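Local coordinates for protein galactose mutarotase related enzyme (Lactobacillus casei, PDB 3Q1N) that probably binds carbohydrate and may act as an isomerase of the galactose mutarotase (aldose 1-epimerase) type, at residues Q60-G64 with K104-E108; D29-Y33 with D226-T230. All coordinates share one frame. Residue numbers count along the deposited sequence, not the author numbering.

Contact 1 of 2, residues Q60-G64 with K104-E108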
ATOM      1  N   GLN A  60      18.420   2.651   8.625  1.00 18.02           N
ATOM      2  CA  GLN A  60      18.531   3.956   9.292  1.00 17.62           C
ATOM      3  C   GLN A  60      18.303   5.066   8.272  1.00 16.91           C
ATOM      4  O   GLN A  60      18.130   4.812   7.058  1.00 16.84           O
ATOM      5  CB  GLN A  60      19.907   4.111   9.983  1.00 18.43           C
ATOM      6  CG  GLN A  60      21.071   4.151   9.013  1.00 18.81           C
ATOM      7  CD  GLN A  60      22.441   3.995   9.701  1.00 22.31           C
ATOM      8  OE1 GLN A  60      23.152   4.974   9.896  1.00 27.21           O
ATOM      9  NE2 GLN A  60      22.813   2.775  10.019  1.00 25.75           N
ATOM     10  N   TYR A  61      18.226   6.288   8.776  1.00 16.86           N
ATOM     11  CA  TYR A  61      18.048   7.463   7.962  1.00 16.43           C
ATOM     12  C   TYR A  61      18.507   8.694   8.698  1.00 16.57           C
ATOM     13  O   TYR A  61      18.908   8.624   9.857  1.00 16.19           O
ATOM     14  CB  TYR A  61      16.593   7.609   7.573  1.00 15.94           C
ATOM     15  CG  TYR A  61      15.667   8.031   8.699  1.00 14.85           C
ATOM     16  CD1 TYR A  61      15.293   7.137   9.676  1.00 13.65           C
ATOM     17  CD2 TYR A  61      15.157   9.317   8.786  1.00 14.57           C
ATOM     18  CE1 TYR A  61      14.436   7.494  10.735  1.00 13.51           C
ATOM     19  CE2 TYR A  61      14.287   9.687   9.835  1.00 14.59           C
ATOM     20  CZ  TYR A  61      13.941   8.782  10.802  1.00 14.27           C
ATOM     21  OH  TYR A  61      13.107   9.121  11.860  1.00 16.69           O
ATOM     22  N   ARG A  62      18.457   9.825   8.023  1.00 16.51           N
ATOM     23  CA  ARG A  62      18.839  11.093   8.632  1.00 18.03           C
ATOM     24  C   ARG A  62      17.682  12.084   8.719  1.00 18.12           C
ATOM     25  O   ARG A  62      16.774  12.100   7.859  1.00 17.13           O
ATOM     26  CB  ARG A  62      19.960  11.758   7.841  1.00 18.76           C
ATOM     27  CG  ARG A  62      21.319  11.117   8.067  1.00 22.74           C
ATOM     28  CD  ARG A  62      22.270  11.498   6.966  1.00 28.39           C
ATOM     29  NE  ARG A  62      22.688  12.899   7.067  1.00 32.69           N
ATOM     30  CZ  ARG A  62      22.883  13.736   6.034  1.00 37.88           C
ATOM     31  NH1 ARG A  62      22.654  13.357   4.772  1.00 39.32           N
ATOM     32  NH2 ARG A  62      23.308  14.983   6.262  1.00 39.52           N
ATOM     33  N   LEU A  63      17.760  12.930   9.754  1.00 18.98           N
ATOM     34  CA  LEU A  63      16.996  14.185   9.812  1.00 19.70           C
ATOM     35  C   LEU A  63      18.031  15.279   9.922  1.00 21.48           C
ATOM     36  O   LEU A  63      18.580  15.518  11.003  1.00 21.86           O
ATOM     37  CB  LEU A  63      15.991  14.211  10.968  1.00 20.01           C
ATOM     38  CG  LEU A  63      14.909  13.158  10.884  1.00 20.00           C
ATOM     39  CD1 LEU A  63      14.184  12.955  12.228  1.00 20.50           C
ATOM     40  CD2 LEU A  63      13.919  13.513   9.725  1.00 18.16           C
ATOM     41  N   GLY A  64      18.340  15.895   8.795  1.00 22.80           N
ATOM     42  CA  GLY A  64      19.444  16.824   8.713  1.00 23.85           C
ATOM     43  C   GLY A  64      20.706  16.058   9.030  1.00 25.08           C
ATOM     44  O   GLY A  64      21.015  15.064   8.363  1.00 25.91           O
ATOM     45  N   LYS A 104      12.602   5.999  16.987  1.00 17.22           N
ATOM     46  CA  LYS A 104      12.831   5.843  15.560  1.00 16.70           C
ATOM     47  C   LYS A 104      12.551   7.130  14.787  1.00 15.93           C
ATOM     48  O   LYS A 104      13.084   7.301  13.723  1.00 16.43           O
ATOM     49  CB  LYS A 104      11.957   4.732  14.961  1.00 17.05           C
ATOM     50  CG  LYS A 104      12.353   3.341  15.425  1.00 19.23           C
ATOM     51  CD  LYS A 104      11.518   2.294  14.747  1.00 20.47           C
ATOM     52  CE  LYS A 104      12.010   0.887  15.055  1.00 24.14           C
ATOM     53  NZ  LYS A 104      11.651   0.481  16.448  1.00 25.36           N
ATOM     54  N   PHE A 105      11.658   7.965  15.317  1.00 15.17           N
ATOM     55  CA  PHE A 105      10.988   8.992  14.556  1.00 14.65           C
ATOM     56  C   PHE A 105      10.517  10.034  15.590  1.00 14.98           C
ATOM     57  O   PHE A 105       9.500   9.846  16.267  1.00 14.62           O
ATOM     58  CB  PHE A 105       9.839   8.334  13.806  1.00 14.39           C
ATOM     59  CG  PHE A 105       9.077   9.226  12.854  1.00 13.34           C
ATOM     60  CD1 PHE A 105       9.671   9.747  11.681  1.00 11.96           C
ATOM     61  CD2 PHE A 105       7.742   9.592  13.129  1.00 14.57           C
ATOM     62  CE1 PHE A 105       8.908  10.527  10.750  1.00 13.71           C
ATOM     63  CE2 PHE A 105       7.007  10.363  12.210  1.00 13.96           C
ATOM     64  CZ  PHE A 105       7.571  10.835  11.067  1.00 13.53           C
ATOM     65  N   PRO A 106      11.308  11.089  15.782  1.00 14.92           N
ATOM     66  CA  PRO A 106      11.119  11.949  16.979  1.00 14.82           C
ATOM     67  C   PRO A 106      10.029  13.006  16.800  1.00 14.82           C
ATOM     68  O   PRO A 106      10.262  14.224  16.932  1.00 15.32           O
ATOM     69  CB  PRO A 106      12.513  12.561  17.153  1.00 15.21           C
ATOM     70  CG  PRO A 106      13.049  12.654  15.760  1.00 16.50           C
ATOM     71  CD  PRO A 106      12.541  11.428  15.048  1.00 14.48           C
ATOM     72  N   PHE A 107       8.843  12.522  16.418  1.00 13.88           N
ATOM     73  CA  PHE A 107       7.719  13.375  16.110  1.00 13.23           C
ATOM     74  C   PHE A 107       6.474  12.869  16.788  1.00 13.38           C
ATOM     75  O   PHE A 107       6.139  11.675  16.755  1.00 14.83           O
ATOM     76  CB  PHE A 107       7.449  13.431  14.569  1.00 12.98           C
ATOM     77  CG  PHE A 107       8.599  13.939  13.778  1.00 11.83           C
ATOM     78  CD1 PHE A 107       8.819  15.295  13.648  1.00 12.39           C
ATOM     79  CD2 PHE A 107       9.500  13.069  13.159  1.00 14.04           C
ATOM     80  CE1 PHE A 107       9.912  15.772  12.956  1.00 12.66           C
ATOM     81  CE2 PHE A 107      10.573  13.552  12.467  1.00 14.08           C
ATOM     82  CZ  PHE A 107      10.768  14.924  12.363  1.00 13.07           C
ATOM     83  N   GLU A 108       5.742  13.809  17.382  1.00 13.30           N
ATOM     84  CA  GLU A 108       4.345  13.592  17.688  1.00 12.94           C
ATOM     85  C   GLU A 108       3.494  13.646  16.421  1.00 12.70           C
ATOM     86  O   GLU A 108       3.653  14.523  15.559  1.00 12.11           O
ATOM     87  CB  GLU A 108       3.847  14.586  18.758  1.00 13.12           C
ATOM     88  CG  GLU A 108       4.676  14.525  20.023  1.00 13.62           C
ATOM     89  CD  GLU A 108       4.022  15.180  21.205  1.00 16.30           C
ATOM     90  OE1 GLU A 108       3.088  15.968  21.029  1.00 14.97           O
ATOM     91  OE2 GLU A 108       4.495  14.910  22.348  1.00 17.15           O
TER

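Contact 2 of 2, residues D29-Y33 with D226-T230. With EDO (1,2-ethanediol), chain I; EDO (1,2-ethanediol), chain P.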
ATOM      1  N   ASP A  29     -21.797 -14.347  -2.942  1.00 24.10           N
ATOM      2  CA  ASP A  29     -21.208 -15.688  -3.153  1.00 25.03           C
ATOM      3  C   ASP A  29     -20.124 -16.054  -2.144  1.00 24.90           C
ATOM      4  O   ASP A  29     -19.382 -17.032  -2.334  1.00 25.38           O
ATOM      5  CB  ASP A  29     -20.679 -15.798  -4.585  1.00 25.37           C
ATOM      6  CG  ASP A  29     -19.556 -14.787  -4.899  1.00 25.98           C
ATOM      7  OD1 ASP A  29     -19.195 -13.979  -4.026  1.00 22.27           O
ATOM      8  OD2 ASP A  29     -19.042 -14.811  -6.048  1.00 29.80           O
ATOM      9  N   ASN A  30     -20.038 -15.284  -1.055  1.00 23.91           N
ATOM     10  CA  ASN A  30     -19.006 -15.444  -0.048  1.00 23.75           C
ATOM     11  C   ASN A  30     -17.551 -15.416  -0.575  1.00 22.61           C
ATOM     12  O   ASN A  30     -16.643 -15.986   0.043  1.00 24.06           O
ATOM     13  CB  ASN A  30     -19.245 -16.742   0.720  1.00 24.40           C
ATOM     14  CG  ASN A  30     -18.567 -16.766   2.024  1.00 26.96           C
ATOM     15  OD1 ASN A  30     -18.574 -15.771   2.781  1.00 30.42           O
ATOM     16  ND2 ASN A  30     -17.941 -17.912   2.334  1.00 30.60           N
ATOM     17  N   TYR A  31     -17.329 -14.704  -1.657  1.00 20.94           N
ATOM     18  CA  TYR A  31     -15.973 -14.573  -2.223  1.00 19.81           C
ATOM     19  C   TYR A  31     -15.087 -13.636  -1.399  1.00 18.97           C
ATOM     20  O   TYR A  31     -15.479 -12.501  -1.116  1.00 18.15           O
ATOM     21  CB  TYR A  31     -16.037 -14.095  -3.665  1.00 19.19           C
ATOM     22  CG  TYR A  31     -14.673 -13.851  -4.263  1.00 19.71           C
ATOM     23  CD1 TYR A  31     -13.925 -14.896  -4.742  1.00 19.89           C
ATOM     24  CD2 TYR A  31     -14.153 -12.581  -4.371  1.00 17.33           C
ATOM     25  CE1 TYR A  31     -12.667 -14.703  -5.285  1.00 21.28           C
ATOM     26  CE2 TYR A  31     -12.923 -12.366  -4.941  1.00 18.52           C
ATOM     27  CZ  TYR A  31     -12.163 -13.435  -5.378  1.00 20.17           C
ATOM     28  OH  TYR A  31     -10.915 -13.254  -5.928  1.00 20.02           O
ATOM     29  N   GLU A  32     -13.880 -14.104  -1.079  1.00 18.22           N
ATOM     30  CA  GLU A  32     -12.879 -13.319  -0.366  1.00 17.52           C
ATOM     31  C   GLU A  32     -11.901 -12.628  -1.325  1.00 16.81           C
ATOM     32  O   GLU A  32     -11.143 -13.307  -2.045  1.00 18.40           O
ATOM     33  CB  GLU A  32     -12.119 -14.229   0.593  1.00 17.22           C
ATOM     34  CG  GLU A  32     -10.977 -13.600   1.373  1.00 17.36           C
ATOM     35  CD  GLU A  32     -11.412 -12.432   2.256  1.00 19.35           C
ATOM     36  OE1 GLU A  32     -12.129 -12.713   3.233  1.00 20.51           O
ATOM     37  OE2 GLU A  32     -11.096 -11.270   1.956  1.00 16.71           O
ATOM     38  N   TYR A  33     -11.915 -11.294  -1.312  1.00 15.90           N
ATOM     39  CA  TYR A  33     -11.053 -10.513  -2.194  1.00 15.16           C
ATOM     40  C   TYR A  33      -9.622 -10.438  -1.699  1.00 14.80           C
ATOM     41  O   TYR A  33      -8.701 -10.332  -2.501  1.00 15.11           O
ATOM     42  CB  TYR A  33     -11.549  -9.073  -2.315  1.00 15.03           C
ATOM     43  CG  TYR A  33     -12.840  -8.910  -3.086  1.00 15.08           C
ATOM     44  CD1 TYR A  33     -12.845  -8.772  -4.462  1.00 15.22           C
ATOM     45  CD2 TYR A  33     -14.030  -8.838  -2.436  1.00 14.68           C
ATOM     46  CE1 TYR A  33     -14.027  -8.580  -5.177  1.00 15.95           C
ATOM     47  CE2 TYR A  33     -15.217  -8.675  -3.126  1.00 14.42           C
ATOM     48  CZ  TYR A  33     -15.220  -8.528  -4.480  1.00 16.06           C
ATOM     49  OH  TYR A  33     -16.436  -8.358  -5.113  1.00 17.07           O
ATOM     50  N   ASP A 226     -14.457 -14.156 -12.560  1.00 25.01           N
ATOM     51  CA  ASP A 226     -15.632 -13.308 -12.342  1.00 26.73           C
ATOM     52  C   ASP A 226     -15.310 -12.052 -11.600  1.00 25.92           C
ATOM     53  O   ASP A 226     -15.827 -10.963 -11.946  1.00 27.17           O
ATOM     54  CB  ASP A 226     -16.717 -14.063 -11.542  1.00 27.60           C
ATOM     55  CG  ASP A 226     -17.529 -15.025 -12.392  1.00 30.08           C
ATOM     56  OD1 ASP A 226     -17.308 -15.104 -13.624  1.00 35.25           O
ATOM     57  OD2 ASP A 226     -18.376 -15.743 -11.819  1.00 33.08           O
ATOM     58  N   HIS A 227     -14.513 -12.164 -10.539  1.00 24.66           N
ATOM     59  CA  HIS A 227     -14.288 -11.035  -9.683  1.00 23.86           C
ATOM     60  C   HIS A 227     -13.022 -10.283 -10.161  1.00 23.80           C
ATOM     61  O   HIS A 227     -12.018 -10.864 -10.642  1.00 24.66           O
ATOM     62  CB  HIS A 227     -14.184 -11.459  -8.200  1.00 23.08           C
ATOM     63  CG  HIS A 227     -15.481 -11.964  -7.636  1.00 24.91           C
ATOM     64  ND1 HIS A 227     -16.551 -11.129  -7.385  1.00 23.33           N
ATOM     65  CD2 HIS A 227     -15.895 -13.216  -7.314  1.00 23.79           C
ATOM     66  CE1 HIS A 227     -17.565 -11.847  -6.935  1.00 25.66           C
ATOM     67  NE2 HIS A 227     -17.191 -13.117  -6.881  1.00 25.76           N
ATOM     68  N   SER A 228     -13.124  -8.987 -10.142  1.00 21.69           N
ATOM     69  CA  SER A 228     -11.985  -8.117 -10.349  1.00 20.49           C
ATOM     70  C   SER A 228     -12.161  -7.003  -9.347  1.00 19.32           C
ATOM     71  O   SER A 228     -13.211  -6.894  -8.700  1.00 18.34           O
ATOM     72  CB  SER A 228     -11.984  -7.555 -11.761  1.00 21.24           C
ATOM     73  OG  SER A 228     -13.159  -6.830 -12.061  1.00 22.10           O
ATOM     74  N   ILE A 229     -11.101  -6.215  -9.171  1.00 17.43           N
ATOM     75  CA  ILE A 229     -11.149  -4.986  -8.379  1.00 16.45           C
ATOM     76  C   ILE A 229     -10.528  -3.849  -9.157  1.00 16.30           C
ATOM     77  O   ILE A 229      -9.720  -4.080 -10.041  1.00 15.66           O
ATOM     78  CB  ILE A 229     -10.389  -5.111  -7.052  1.00 17.23           C
ATOM     79  CG1 ILE A 229      -8.883  -5.394  -7.274  1.00 17.60           C
ATOM     80  CG2 ILE A 229     -11.057  -6.219  -6.211  1.00 16.62           C
ATOM     81  CD1 ILE A 229      -7.968  -4.216  -7.109  1.00 19.22           C
ATOM     82  N   THR A 230     -10.978  -2.645  -8.833  1.00 16.18           N
ATOM     83  CA  THR A 230     -10.422  -1.420  -9.384  1.00 16.76           C
ATOM     84  C   THR A 230     -10.063  -0.496  -8.215  1.00 17.07           C
ATOM     85  O   THR A 230     -10.891  -0.263  -7.316  1.00 16.79           O
ATOM     86  CB  THR A 230     -11.409  -0.722 -10.315  1.00 17.40           C
ATOM     87  OG1 THR A 230     -11.680  -1.591 -11.416  1.00 16.51           O
ATOM     88  CG2 THR A 230     -10.831   0.635 -10.850  1.00 17.80           C
TER
HETATM   89  C1  EDO I 301      -9.481  -9.727  -6.557  0.50 17.52           C
HETATM   90  O1  EDO I 301     -10.638 -10.557  -6.658  0.50 16.62           O
HETATM   91  C2  EDO I 301      -8.880  -9.489  -7.934  0.50 17.28           C
HETATM   92  O2  EDO I 301      -8.469 -10.736  -8.514  0.50 18.35           O
HETATM   93  C1  EDO P 308     -16.433 -16.030 -17.180  1.00 40.88           C
HETATM   94  O1  EDO P 308     -16.547 -14.884 -18.046  1.00 41.01           O
HETATM   95  C2  EDO P 308     -15.329 -15.763 -16.174  1.00 41.06           C
HETATM   96  O2  EDO P 308     -15.365 -14.392 -15.726  1.00 40.30           O

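Contact 1 of 2, residues Q60-G64 with K104-E108
This is a buried, mainly apolar contact fixed by one hydrogen bond from a side chain to the backbone. It joins the short strand 60-63 to the loop that leads from helix 99-104 into strand 109-118. The two backbones stay well apart: the closest CA atoms, those of Leu63 and Phe105, are 9.3 Å from each other. Side chains fill the gap. Tyr61 and Leu63 both point toward the loop, two residues apart on the same side of the strand. Tyr61 reaches furthest. Tyr61 OH donates to Lys104 O at 2.6 Å, so the polar end of a buried ring is satisfied. Tyr61 OH also lies 3.5 Å from Phe105 CD1, at the edge of that ring. Strand 60-63 pairs with strand 66-69 in a two-stranded antiparallel hairpin. The contact sets this hairpin against the long antiparallel sheet that contains strand 109-118, part of the beta-sandwich fold of galactose mutarotase-like proteins. Pro106 is the centre of an inverse gamma turn, closed by a weak hydrogen bond from Phe107 N to Phe105 O, 2.8 Å. The turn brings Pro106 and Phe107 together around Leu63. Leu63 CD1 is 3.6 Å from Pro106 CD and 3.7 Å from Phe107 CE2. Trp270 stacks on the Tyr61 ring, and Pro137 touches both Leu63 and Phe107.

Contact 2 of 2, residues D29-Y33 with D226-T230
The two backbones do not pair here; their closest CA atoms, in Tyr33 and His227, are 8.2 Å apart. Segment 29-33 turns at Asp29 and Asn30 and then forms the short strand 31-32. Segment 226-230 runs into strand 229-232. Asp29 OD1 accepts from Tyr31 N at 3.1 Å, which makes an Asx turn. Asp29 OD2 accepts from His227 NE2 at 2.6 Å, a His-carboxylate hydrogen bond. His227 is the hub. Its ring makes an offset stack with Tyr31, with centroids 4.2 Å apart and planes at 14°. Its CB also sits over the Tyr31 face in a CH-pi contact. Tyr33 completes an aromatic cluster, with its ring oblique to His227. Tyr33 CD1 packs on Ile229 CG2 at 3.6 Å. A 1,2-ethanediol, probably from the crystallisation liquor, hydrogen-bonds through O1 to Tyr31 OH at 2.8 Å. The C-terminal residue His294 binds Tyr33 OH and His227 ND1 through its backbone O. The contact thus joins two sheets of the mutarotase-like fold: the region of strand 31-32, at the edge of the four-stranded N-terminal sheet, meets the residues around strand 229-232, which lies between strands 217-221 and 284-293 of the nine-stranded sheet.

How the contacts relate
The two contacts lie on opposite sides of the chain's centre, with centres about 40 Å apart and no atoms touching. Both connect a small sheet to the large nine-stranded antiparallel sheet, but at different places. Contact 1 reaches the loop leading into strand 109-118; contact 2 involves Ile229 of strand 229-232 and the residues just before it. Contact 1 is buried and largely apolar, with a tyrosine hydroxyl bonded to a main-chain carbonyl. Contact 2 is only partly buried. Its chemistry is aromatic and polar, with a histidine-carboxylate bond beside a ring stack and an ethanediol lodged against both segments. Along the sequence, both segments of contact 1 fall between those of contact 2.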